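Local coordinates for (R)-specific enoyl-CoA hydratase (PDB 5CPG), which catalyses the (R)-specific hydration of trans-2-enoyl-CoA to (R)-3-hydroxyacyl-CoA as a hot-dog-fold hydratase of the MaoC family, at the interface of chains A and B. Residues are numbered along the deposited sequence; one frame, centred on the assembly and turned at random. Chains: chain A/B, (R)-specific enoyl-CoA hydratase.

Contacts 1 and 2 lie about 24 Å apart, measured between the centres of their C-alpha atoms, and share no residue. Both draw on the same C-terminal tail: residues 144-148 of chain B in contact 1, and residues 149-152 of chain A with the last two of chain B in contact 2. In contact 1 the tail packs on the 38-44 segment of the other subunit; in contact 2 the two tails meet each other, with helix 25-35 of chain B alongside. Two-fold symmetry gives each patch a twin, so each tail packs on the other subunit, which probably helps to hold the dimer together.

Contact 1: the interface of chains A and B. Residues chain A 38-40, 43-44; chain B 144-148.
A:Arg38 grips B:Ala147 twice, through its backbone and through its guanidinium. The amide N of B:Ala147 donates to the carbonyl O of A:Arg38 at 2.9 Å, a nearly straight bond lying in the plane of the acceptor carbonyl. In return A:Arg38 NH1 reaches the O of B:Ala147 at 2.8 Å, from above that carbonyl's plane and with a more bent geometry. The arginine CB and CD border this oxygen, and the bend at chi3 (-58°) turns the guanidinium back so that NH1 reaches it, while B:Leu146 CB lies over one guanidinium face, toward the rim. The leucine crosses the arginine at about a right angle; its CD1 branch comes to A:Arg38 NH2 at 3.7 Å and its CD2 turns toward the arginine carbonyl.

Packing is close around the proline and the alanine. The CG of A:Pro40 meets the CG1 branch of B:Val144 at 3.6 Å, ring and branch crossing obliquely. The methyl of B:Ala147 points between A:Leu43 and A:Pro40, 3.8 Å from CB of the leucine and 4.0 Å from CA of the proline.

The acidic fringe is looser. A:Asp44, B:Glu145 and B:Glu148 each bury little surface against the partner. B:Glu145 OE2 stays 7.0 Å from A:Arg38 NH1, so any attraction between them would be long-range.

On chain A the patch spans 3-10 helix 40-42 and its flanks, within the hydratase 2 motif that carries the family's catalytic aspartate and histidine; on chain B it begins in the last residues of strand 143-145 and continues into the tail that runs across the neighbouring subunit.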
loop_
_atom_site.group_PDB
_atom_site.type_symbol
_atom_site.label_atom_id
_atom_site.label_comp_id
_atom_site.label_asym_id
_atom_site.label_seq_id
_atom_site.Cartn_x
_atom_site.Cartn_y
_atom_site.Cartn_z
ATOM N N ARG A 38 -11.096 8.072 -1.769
ATOM C CA ARG A 38 -12.555 7.930 -1.894
ATOM C C ARG A 38 -13.081 8.149 -3.318
ATOM O O ARG A 38 -14.255 8.528 -3.513
ATOM C CB ARG A 38 -13.235 8.895 -0.925
ATOM C CG ARG A 38 -13.032 8.464 0.566
ATOM C CD ARG A 38 -13.753 9.380 1.551
ATOM N NE ARG A 38 -13.314 10.768 1.400
ATOM C CZ ARG A 38 -14.118 11.785 1.096
ATOM N NH1 ARG A 38 -15.414 11.583 0.911
ATOM N NH2 ARG A 38 -13.626 13.013 0.974
ATOM N N ASN A 39 -12.220 7.952 -4.304
ATOM C CA ASN A 39 -12.679 8.015 -5.688
ATOM C C ASN A 39 -13.844 7.059 -5.865
ATOM O O ASN A 39 -13.783 5.930 -5.401
ATOM C CB ASN A 39 -11.569 7.643 -6.658
ATOM C CG ASN A 39 -10.779 8.842 -7.099
ATOM O OD1 ASN A 39 -11.224 9.593 -7.973
ATOM N ND2 ASN A 39 -9.609 9.048 -6.492
ATOM N N PRO A 40 -14.923 7.522 -6.499
ATOM C CA PRO A 40 -16.171 6.750 -6.427
ATOM C C PRO A 40 -16.143 5.451 -7.236
ATOM O O PRO A 40 -16.981 4.569 -6.979
ATOM C CB PRO A 40 -17.228 7.733 -6.960
ATOM C CG PRO A 40 -16.424 8.731 -7.786
ATOM C CD PRO A 40 -15.133 8.891 -6.995
ATOM N N LEU A 43 -15.959 2.785 -4.707
ATOM C CA LEU A 43 -16.895 2.762 -3.604
ATOM C C LEU A 43 -18.370 2.745 -3.973
ATOM O O LEU A 43 -19.144 2.116 -3.292
ATOM C CB LEU A 43 -16.655 3.969 -2.682
ATOM C CG LEU A 43 -15.334 3.885 -1.879
ATOM C CD1 LEU A 43 -15.052 5.183 -1.121
ATOM C CD2 LEU A 43 -15.343 2.699 -0.915
ATOM N N ASP A 44 -18.724 3.470 -5.023
ATOM C CA ASP A 44 -20.119 3.783 -5.392
ATOM C C ASP A 44 -20.542 2.924 -6.571
ATOM O O ASP A 44 -20.074 3.130 -7.669
ATOM C CB ASP A 44 -20.223 5.287 -5.735
ATOM C CG ASP A 44 -21.661 5.755 -5.980
ATOM O OD1 ASP A 44 -22.475 4.984 -6.512
ATOM O OD2 ASP A 44 -21.965 6.924 -5.669
ATOM N N VAL B 144 -15.045 15.643 -9.925
ATOM C CA VAL B 144 -15.664 14.443 -9.370
ATOM C C VAL B 144 -16.110 14.670 -7.925
ATOM O O VAL B 144 -15.405 15.267 -7.127
ATOM C CB VAL B 144 -14.690 13.224 -9.444
ATOM C CG1 VAL B 144 -15.363 11.953 -9.000
ATOM C CG2 VAL B 144 -14.176 13.034 -10.857
ATOM N N GLU B 145 -17.308 14.209 -7.594
ATOM C CA GLU B 145 -17.756 14.160 -6.212
ATOM C C GLU B 145 -17.212 12.918 -5.514
ATOM O O GLU B 145 -17.564 11.806 -5.894
ATOM C CB GLU B 145 -19.284 14.142 -6.158
ATOM C CG GLU B 145 -19.837 14.134 -4.766
ATOM C CD GLU B 145 -19.721 15.474 -4.106
ATOM O OE1 GLU B 145 -19.579 16.476 -4.842
ATOM O OE2 GLU B 145 -19.771 15.521 -2.855
ATOM N N LEU B 146 -16.341 13.079 -4.521
ATOM C CA LEU B 146 -15.779 11.899 -3.883
ATOM C C LEU B 146 -16.884 11.139 -3.135
ATOM O O LEU B 146 -17.847 11.740 -2.657
ATOM C CB LEU B 146 -14.643 12.270 -2.926
ATOM C CG LEU B 146 -13.374 12.830 -3.582
ATOM C CD1 LEU B 146 -12.339 13.130 -2.525
ATOM C CD2 LEU B 146 -12.820 11.840 -4.595
ATOM N N ALA B 147 -16.755 9.819 -3.041
ATOM C CA ALA B 147 -17.793 9.036 -2.375
ATOM C C ALA B 147 -17.701 9.156 -0.858
ATOM O O ALA B 147 -16.643 9.451 -0.323
ATOM C CB ALA B 147 -17.706 7.568 -2.798
ATOM N N GLU B 148 -18.820 8.954 -0.167
ATOM C CA GLU B 148 -18.783 8.839 1.288
ATOM C C GLU B 148 -18.229 7.485 1.696
ATOM O O GLU B 148 -18.528 6.478 1.070
ATOM C CB GLU B 148 -20.177 9.005 1.892
ATOM C CG GLU B 148 -20.686 10.437 1.913
ATOM C CD GLU B 148 -22.085 10.510 2.485
ATOM O OE1 GLU B 148 -22.857 9.547 2.271
ATOM O OE2 GLU B 148 -22.399 11.509 3.155
#

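Contact 2: the interface of chains A and B. Residues chain A 149-152; chain B 29, 154-155.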
loop_
_atom_site.group_PDB
_atom_site.type_symbol
_atom_site.label_atom_id
_atom_site.label_comp_id
_atom_site.label_asym_id
_atom_site.label_seq_id
_atom_site.Cartn_x
_atom_site.Cartn_y
_atom_site.Cartn_z
ATOM N N LEU A 149 -7.916 -9.048 15.535
ATOM C CA LEU A 149 -8.538 -7.735 15.500
ATOM C C LEU A 149 -9.833 -7.738 16.271
ATOM O O LEU A 149 -10.499 -8.749 16.290
ATOM C CB LEU A 149 -8.804 -7.305 14.043
ATOM C CG LEU A 149 -7.487 -6.912 13.327
ATOM C CD1 LEU A 149 -7.682 -6.806 11.796
ATOM C CD2 LEU A 149 -6.943 -5.600 13.861
ATOM N N PRO A 150 -10.218 -6.583 16.855
ATOM C CA PRO A 150 -11.602 -6.445 17.310
ATOM C C PRO A 150 -12.530 -6.594 16.113
ATOM O O PRO A 150 -12.068 -6.472 14.966
ATOM C CB PRO A 150 -11.671 -5.014 17.845
ATOM C CG PRO A 150 -10.272 -4.489 17.833
ATOM C CD PRO A 150 -9.529 -5.289 16.802
ATOM N N PRO A 151 -13.824 -6.806 16.355
ATOM C CA PRO A 151 -14.788 -6.811 15.252
ATOM C C PRO A 151 -14.826 -5.455 14.544
ATOM O O PRO A 151 -14.739 -4.393 15.161
ATOM C CB PRO A 151 -16.125 -7.112 15.948
ATOM C CG PRO A 151 -15.921 -6.703 17.362
ATOM C CD PRO A 151 -14.488 -7.034 17.663
ATOM N N ILE A 152 -14.957 -5.520 13.228
ATOM C CA ILE A 152 -14.964 -4.326 12.406
ATOM C C ILE A 152 -16.232 -4.384 11.591
ATOM O O ILE A 152 -16.413 -5.295 10.802
ATOM C CB ILE A 152 -13.696 -4.256 11.520
ATOM C CG1 ILE A 152 -12.439 -4.160 12.406
ATOM C CG2 ILE A 152 -13.808 -3.087 10.518
ATOM C CD1 ILE A 152 -11.131 -4.241 11.595
ATOM N N GLN B 29 -5.276 -0.529 12.728
ATOM C CA GLN B 29 -6.193 -1.653 12.730
ATOM C C GLN B 29 -6.820 -1.868 11.350
ATOM O O GLN B 29 -6.969 -2.984 10.905
ATOM C CB GLN B 29 -7.301 -1.421 13.754
ATOM C CG GLN B 29 -6.779 -1.310 15.187
ATOM C CD GLN B 29 -7.870 -0.884 16.161
ATOM O OE1 GLN B 29 -8.610 0.065 15.904
ATOM N NE2 GLN B 29 -7.925 -1.555 17.319
ATOM N N ILE B 154 -15.248 -0.068 15.152
ATOM C CA ILE B 154 -14.261 -1.068 15.534
ATOM C C ILE B 154 -14.380 -1.403 17.009
ATOM O O ILE B 154 -14.334 -0.484 17.829
ATOM C CB ILE B 154 -12.832 -0.571 15.261
ATOM C CG1 ILE B 154 -12.707 -0.223 13.778
ATOM C CG2 ILE B 154 -11.862 -1.628 15.678
ATOM C CD1 ILE B 154 -11.369 0.356 13.422
ATOM N N GLY B 155 -14.527 -2.680 17.335
ATOM C CA GLY B 155 -14.676 -3.117 18.715
ATOM C C GLY B 155 -16.127 -3.197 19.177
ATOM O O GLY B 155 -17.055 -3.150 18.366
ATOM O OXT GLY B 155 -16.420 -3.327 20.378
HETATM O O HOH W 1 -17.722 -3.274 15.661
#
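With CG1 anti to the carbonyl carbon (chi1 -58°), B:Ile154 sets its CG2 branch anti to the backbone N and toward A:Pro150, whose CG it meets at 3.9 Å. A:Ile152 takes the same first torsion (chi1 -63°), and the two isoleucines lie side by side, pointing the same way, with their CG1 atoms 4.2 Å apart. They form the antiparallel beta bridge by which the C-terminal strands 152-154 of this MaoC-family, hot-dog-fold hydratase pair about the dimer two-fold.

Beyond the bridge, B:Gly155 N donates to the carbonyl O of A:Pro151 at 2.8 Å. The bond is almost straight, 170° at the hydrogen, and lies in the carbonyl plane. The same oxygen also meets water 1 at 3.2 Å, and that water is 2.8 Å from the terminal carboxylate O of B:Gly155; direct and water-mediated links thus run in parallel between the proline carbonyl and the end of chain B.

The two proline rings pack against this terminal residue. A:Pro150 CB approaches B:Gly155 CA at 3.7 Å, and the CG of A:Pro151 lies near the CA and carboxylate of the same glycine. Further along the A:Pro150 ring, beside CG, B:Gln29 from helix 25-35 of chain B extends beyond its own CG and crosses the proline at about a right angle. Its amide NE2 comes to 3.8 Å from the proline CG, a van der Waals contact. A:Leu149 turns both methyl branches toward the backbone of the same helix, with CD2 3.9 Å from the carbonyl O of B:Gln29.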